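Local coordinates for protein beta-N-acetylhexosaminidase (Streptomyces plicatus, PDB 1JAK) that hydrolyses terminal beta-linked N-acetylhexosamine residues from glycoconjugates, probably by the substrate-assisted mechanism of glycoside hydrolase family 20, at residues W367-D370 against R371-D374; V380-A383 against A384-G387. All coordinates share one frame; numbering follows the deposited sequence.

Contact 1 (W367-D370 against R371-D374); sequences WGLD and RTGD. With IFG ((2R,3R,4S,5R)-2-acetamido-3,4-dihydroxy-5-hydroxymethyl-piperidine), chain F.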
ATOM      1  N   TRP A 367      -3.551  14.783  -1.801  1.00  6.82           N
ATOM      2  CA  TRP A 367      -3.398  14.294  -3.164  1.00  6.64           C
ATOM      3  C   TRP A 367      -3.284  15.445  -4.166  1.00  7.94           C
ATOM      4  O   TRP A 367      -3.610  15.295  -5.349  1.00  6.88           O
ATOM      5  CB  TRP A 367      -4.562  13.361  -3.537  1.00  6.15           C
ATOM      6  CG  TRP A 367      -5.941  13.959  -3.429  1.00  6.24           C
ATOM      7  CD1 TRP A 367      -6.607  14.301  -2.285  1.00  5.78           C
ATOM      8  CD2 TRP A 367      -6.836  14.235  -4.512  1.00  5.99           C
ATOM      9  NE1 TRP A 367      -7.866  14.770  -2.591  1.00  6.27           N
ATOM     10  CE2 TRP A 367      -8.031  14.740  -3.951  1.00  5.67           C
ATOM     11  CE3 TRP A 367      -6.747  14.102  -5.904  1.00  6.38           C
ATOM     12  CZ2 TRP A 367      -9.133  15.113  -4.734  1.00  6.50           C
ATOM     13  CZ3 TRP A 367      -7.844  14.471  -6.686  1.00  8.83           C
ATOM     14  CH2 TRP A 367      -9.021  14.972  -6.095  1.00  7.80           C
ATOM     15  N   GLY A 368      -2.803  16.588  -3.679  1.00  8.67           N
ATOM     16  CA  GLY A 368      -2.620  17.755  -4.524  1.00  8.24           C
ATOM     17  C   GLY A 368      -1.469  17.589  -5.502  1.00  9.17           C
ATOM     18  O   GLY A 368      -0.825  16.537  -5.546  1.00  9.01           O
ATOM     19  N   LEU A 369      -1.200  18.633  -6.282  1.00  7.68           N
ATOM     20  CA  LEU A 369      -0.148  18.596  -7.297  1.00  7.41           C
ATOM     21  C   LEU A 369       0.765  19.819  -7.194  1.00  7.84           C
ATOM     22  O   LEU A 369       0.498  20.729  -6.412  1.00  8.40           O
ATOM     23  CB  LEU A 369      -0.782  18.574  -8.696  1.00  8.21           C
ATOM     24  CG  LEU A 369      -1.762  17.460  -9.093  1.00  7.83           C
ATOM     25  CD1 LEU A 369      -3.044  17.545  -8.280  1.00  9.01           C
ATOM     26  CD2 LEU A 369      -2.091  17.599 -10.575  1.00 10.15           C
ATOM     27  N   ASP A 370       1.835  19.837  -7.985  1.00  8.70           N
ATOM     28  CA  ASP A 370       2.758  20.975  -7.986  1.00  9.51           C
ATOM     29  C   ASP A 370       1.974  22.255  -8.273  1.00  9.96           C
ATOM     30  O   ASP A 370       2.197  23.295  -7.649  1.00 10.13           O
ATOM     31  CB  ASP A 370       3.810  20.827  -9.093  1.00 10.41           C
ATOM     32  CG  ASP A 370       4.993  19.966  -8.689  1.00 11.37           C
ATOM     33  OD1 ASP A 370       4.949  19.320  -7.623  1.00 11.69           O
ATOM     34  OD2 ASP A 370       5.976  19.940  -9.461  1.00 13.05           O
ATOM     35  N   ARG A 371       1.057  22.157  -9.230  1.00  9.87           N
ATOM     36  CA  ARG A 371       0.249  23.291  -9.679  1.00 10.38           C
ATOM     37  C   ARG A 371      -0.914  23.712  -8.780  1.00 10.45           C
ATOM     38  O   ARG A 371      -1.552  24.734  -9.038  1.00 10.31           O
ATOM     39  CB  ARG A 371      -0.302  22.993 -11.073  1.00 10.30           C
ATOM     40  CG  ARG A 371      -1.445  21.988 -11.055  1.00  9.67           C
ATOM     41  CD  ARG A 371      -1.668  21.368 -12.417  1.00 10.19           C
ATOM     42  NE  ARG A 371      -2.873  20.544 -12.441  1.00  9.65           N
ATOM     43  CZ  ARG A 371      -3.140  19.643 -13.381  1.00 10.59           C
ATOM     44  NH1 ARG A 371      -2.281  19.442 -14.372  1.00 10.64           N
ATOM     45  NH2 ARG A 371      -4.276  18.955 -13.336  1.00  9.30           N
ATOM     46  N   THR A 372      -1.204  22.930  -7.749  1.00  9.30           N
ATOM     47  CA  THR A 372      -2.306  23.252  -6.852  1.00  9.70           C
ATOM     48  C   THR A 372      -2.157  24.677  -6.315  1.00 10.64           C
ATOM     49  O   THR A 372      -1.053  25.111  -5.986  1.00 11.02           O
ATOM     50  CB  THR A 372      -2.368  22.237  -5.692  1.00  8.94           C
ATOM     51  OG1 THR A 372      -2.707  20.948  -6.224  1.00  8.45           O
ATOM     52  CG2 THR A 372      -3.407  22.648  -4.655  1.00  8.84           C
ATOM     53  N   GLY A 373      -3.272  25.402  -6.256  1.00 11.49           N
ATOM     54  CA  GLY A 373      -3.249  26.775  -5.779  1.00 12.21           C
ATOM     55  C   GLY A 373      -2.682  26.897  -4.379  1.00 12.91           C
ATOM     56  O   GLY A 373      -2.857  26.002  -3.555  1.00 12.29           O
ATOM     57  N   ASP A 374      -2.002  28.006  -4.106  1.00 12.56           N
ATOM     58  CA  ASP A 374      -1.406  28.224  -2.793  1.00 13.31           C
ATOM     59  C   ASP A 374      -2.410  28.221  -1.647  1.00 12.24           C
ATOM     60  O   ASP A 374      -2.074  27.823  -0.531  1.00 12.69           O
ATOM     61  CB  ASP A 374      -0.617  29.539  -2.773  1.00 16.07           C
ATOM     62  CG  ASP A 374       0.706  29.445  -3.520  1.00 17.84           C
ATOM     63  OD1 ASP A 374       1.092  28.332  -3.930  1.00 20.23           O
ATOM     64  OD2 ASP A 374       1.369  30.488  -3.688  1.00 23.21           O
TER
HETATM   65  N1  IFG F 601      -9.609  11.486  -8.130  1.00  7.82           N
HETATM   66  C2  IFG F 601     -10.554  10.652  -7.342  1.00  7.93           C
HETATM   67  C3  IFG F 601     -10.393   9.087  -7.519  1.00  7.19           C
HETATM   68  C4  IFG F 601     -10.066   8.653  -8.963  1.00  7.77           C
HETATM   69  C5  IFG F 601      -8.862   9.462  -9.452  1.00  7.32           C
HETATM   70  C6  IFG F 601      -8.369   9.122 -10.854  1.00  7.71           C
HETATM   71  C7  IFG F 601      -9.210  11.007  -5.312  1.00  7.39           C
HETATM   72  C8  IFG F 601      -8.983  11.307  -3.852  1.00  6.95           C
HETATM   73  C9  IFG F 601      -9.110  10.976  -9.416  1.00  6.67           C
HETATM   74  N2  IFG F 601     -10.439  10.997  -5.908  1.00  6.65           N
HETATM   75  O7  IFG F 601      -8.211  10.776  -5.980  1.00  6.85           O
HETATM   76  O3  IFG F 601     -11.583   8.441  -7.087  1.00  6.78           O
HETATM   77  O4  IFG F 601     -11.190   8.943  -9.793  1.00  9.48           O
HETATM   78  O6  IFG F 601      -7.011   9.511 -11.034  1.00  6.35           O

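Contact 2 (V380-A383 against A384-G387); sequences VAEA and ARNG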
ATOM      1  N   VAL A 380      -3.939  22.939   3.995  1.00 10.73           N
ATOM      2  CA  VAL A 380      -3.418  21.660   4.462  1.00 10.18           C
ATOM      3  C   VAL A 380      -2.235  21.867   5.405  1.00  9.85           C
ATOM      4  O   VAL A 380      -2.130  21.194   6.433  1.00 11.81           O
ATOM      5  CB  VAL A 380      -2.998  20.770   3.275  1.00 10.38           C
ATOM      6  CG1 VAL A 380      -2.446  19.442   3.782  1.00 10.44           C
ATOM      7  CG2 VAL A 380      -4.205  20.527   2.370  1.00 10.27           C
ATOM      8  N   ALA A 381      -1.352  22.803   5.063  1.00 10.92           N
ATOM      9  CA  ALA A 381      -0.194  23.093   5.906  1.00 11.08           C
ATOM     10  C   ALA A 381      -0.668  23.605   7.263  1.00 11.89           C
ATOM     11  O   ALA A 381      -0.049  23.326   8.296  1.00 11.68           O
ATOM     12  CB  ALA A 381       0.704  24.137   5.238  1.00 10.38           C
ATOM     13  N   GLU A 382      -1.771  24.348   7.259  1.00 11.62           N
ATOM     14  CA  GLU A 382      -2.319  24.892   8.497  1.00 12.63           C
ATOM     15  C   GLU A 382      -2.850  23.759   9.367  1.00 12.90           C
ATOM     16  O   GLU A 382      -2.671  23.766  10.587  1.00 12.42           O
ATOM     17  CB  GLU A 382      -3.437  25.890   8.196  1.00 13.11           C
ATOM     18  CG  GLU A 382      -3.667  26.886   9.325  1.00 14.64           C
ATOM     19  CD  GLU A 382      -2.434  27.727   9.591  1.00 15.41           C
ATOM     20  OE1 GLU A 382      -2.021  28.471   8.676  1.00 16.29           O
ATOM     21  OE2 GLU A 382      -1.868  27.637  10.704  1.00 14.53           O
ATOM     22  N   ALA A 383      -3.501  22.781   8.743  1.00 11.77           N
ATOM     23  CA  ALA A 383      -4.025  21.642   9.486  1.00 12.64           C
ATOM     24  C   ALA A 383      -2.847  20.918  10.130  1.00 11.77           C
ATOM     25  O   ALA A 383      -2.939  20.457  11.266  1.00 13.52           O
ATOM     26  CB  ALA A 383      -4.781  20.696   8.554  1.00 11.22           C
ATOM     27  N   ALA A 384      -1.740  20.822   9.398  1.00 12.45           N
ATOM     28  CA  ALA A 384      -0.544  20.164   9.912  1.00 13.03           C
ATOM     29  C   ALA A 384      -0.043  20.921  11.141  1.00 14.44           C
ATOM     30  O   ALA A 384       0.330  20.315  12.148  1.00 13.02           O
ATOM     31  CB  ALA A 384       0.542  20.120   8.838  1.00 13.85           C
ATOM     32  N   ARG A 385      -0.037  22.246  11.058  1.00 15.17           N
ATOM     33  CA  ARG A 385       0.406  23.054  12.188  1.00 15.12           C
ATOM     34  C   ARG A 385      -0.511  22.832  13.386  1.00 15.42           C
ATOM     35  O   ARG A 385      -0.068  22.895  14.533  1.00 18.40           O
ATOM     36  CB  ARG A 385       0.420  24.546  11.826  1.00 15.43           C
ATOM     37  CG  ARG A 385       1.707  25.023  11.167  1.00 15.79           C
ATOM     38  CD  ARG A 385       1.714  26.544  11.002  1.00 15.59           C
ATOM     39  NE  ARG A 385       0.828  26.992   9.933  1.00 15.49           N
ATOM     40  CZ  ARG A 385       1.135  26.950   8.639  1.00 15.10           C
ATOM     41  NH1 ARG A 385       2.313  26.481   8.250  1.00 16.64           N
ATOM     42  NH2 ARG A 385       0.264  27.372   7.732  1.00 17.84           N
ATOM     43  N   ASN A 386      -1.787  22.564  13.118  1.00 13.50           N
ATOM     44  CA  ASN A 386      -2.756  22.345  14.185  1.00 13.40           C
ATOM     45  C   ASN A 386      -2.745  20.934  14.769  1.00 14.27           C
ATOM     46  O   ASN A 386      -3.588  20.599  15.604  1.00 15.59           O
ATOM     47  CB  ASN A 386      -4.169  22.690  13.707  1.00 13.25           C
ATOM     48  CG  ASN A 386      -4.365  24.184  13.495  1.00 13.70           C
ATOM     49  OD1 ASN A 386      -3.732  25.001  14.164  1.00 12.53           O
ATOM     50  ND2 ASN A 386      -5.256  24.545  12.578  1.00 13.09           N
ATOM     51  N   GLY A 387      -1.802  20.110  14.325  1.00 14.31           N
ATOM     52  CA  GLY A 387      -1.702  18.759  14.854  1.00 14.82           C
ATOM     53  C   GLY A 387      -2.239  17.639  13.982  1.00 14.08           C
ATOM     54  O   GLY A 387      -2.155  16.468  14.359  1.00 14.32           O
TER
HETATM   55  O   HOH W   1      -2.772  27.340  13.137  1.00 12.82           O

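Contact 1 (W367-D370 against R371-D374)
Leu369 and Thr372 close a type I beta turn. Thr372 N donates to Leu369 O at 3.1 Å. In return Leu369 N donates to Thr372 OG1 at 2.8 Å in a nearly straight bond (172°). Thr372 OG1 stands beside its own backbone N (chi1 -66°), which turns it back toward Leu369. This is the tight part; Gly368 CA also lies 3.6 Å from Thr372 OG1. The turn belongs to the loop after strand 363-366 of the alpha/beta barrel, the kind of strand-to-helix loop that lines the active site in such barrels. At its start the Trp367 ring packs against the inhibitor: IFG C8, the acetamido methyl, sits over the centre of one ring face, 3.6 Å from Trp367 CE2. An alanine here would probably leave this methyl without its aromatic floor and Gln352 without the indole N-H it accepts. The looser side holds the exposed residues, Asp370 and Arg371. Arg371 lies with one guanidinium face against CD2 of the buried Leu369, off-centre, with Leu369 CD2 3.6 Å from Arg371 CZ, while Arg371 NH2 bonds to the carbonyl of Trp414. Asp370 turns to salt bridges with Arg397 and Arg422.

Contact 2 (V380-A383 against A384-G387)
Ala384 N donates to Val380 O at 3.0 Å, one of the i to i+4 bonds in the last turns of helix 374-385. Ala384 CB rests 3.3 Å from Ala381 O. Its buried methyl also touches the loop at Ala439.

Arg385 comes next. Its N continues the helical pattern with a bond to Ala381 O. Its side chain folds back along the helix to reach Glu382, one turn earlier. The bend at chi3 (-74°) brings the guanidinium to Ala381 O, which faces the centre of one side of the group. Arg385 then grips the carboxylate side-on with two nitrogens, in a salt bridge. Arg385 NH2 donates to Glu382 OE1 at 2.7 Å and Arg385 NE to Glu382 OE2 at 2.9 Å. Both bonds are nearly straight. Both acceptors lie close to the guanidinium plane, but the nitrogens meet them from above the carboxylate plane. The two planes are 61° apart, so this is not a flat, coplanar pair. Glu382 extends CG anti to its backbone N (chi1 -157°) and bends at chi2, which carries the carboxylate toward Arg385.

Asn386 N donates to Glu382 O at 2.9 Å and makes a weak bond to Ala383 O. A water donates both to Glu382 OE2 at 2.6 Å and to Asn386 OD1 at 2.7 Å, linking the two side chains.

Gly387 ends the helix in a Schellman motif. Its phi is positive, and a side chain here would jam against the preceding carbonyl O. Gly387 N donates to Ala384 O.

Two Arg385 nitrogens and a water donate to the carboxylate, so Glu382 is likely to stay ionised, and Arg385 probably offsets its charge on the exposed face of the helix.

In the fold
Contacts 1 and 2 follow each other along one beta-alpha-beta unit of the catalytic barrel. Contact 1 is in the loop between strand 363-366 and helix 374-385. Contact 2 closes that helix before strand 389-392. Their centres are about 16 Å apart, and their nearest atoms, about 7 Å apart, do not touch. Each is partly buried. In contact 1 the buried residues are Gly368 and Leu369; in contact 2 they are Val380 and three alanines. Contact 1 relies on a turn and one hydroxyl, and its charged side chains pair with groups outside the two segments. Contact 2 pairs its charges within the helix. Contact 1 supplies one residue of the ligand pocket, Trp367, whereas contact 2 holds no pocket residue.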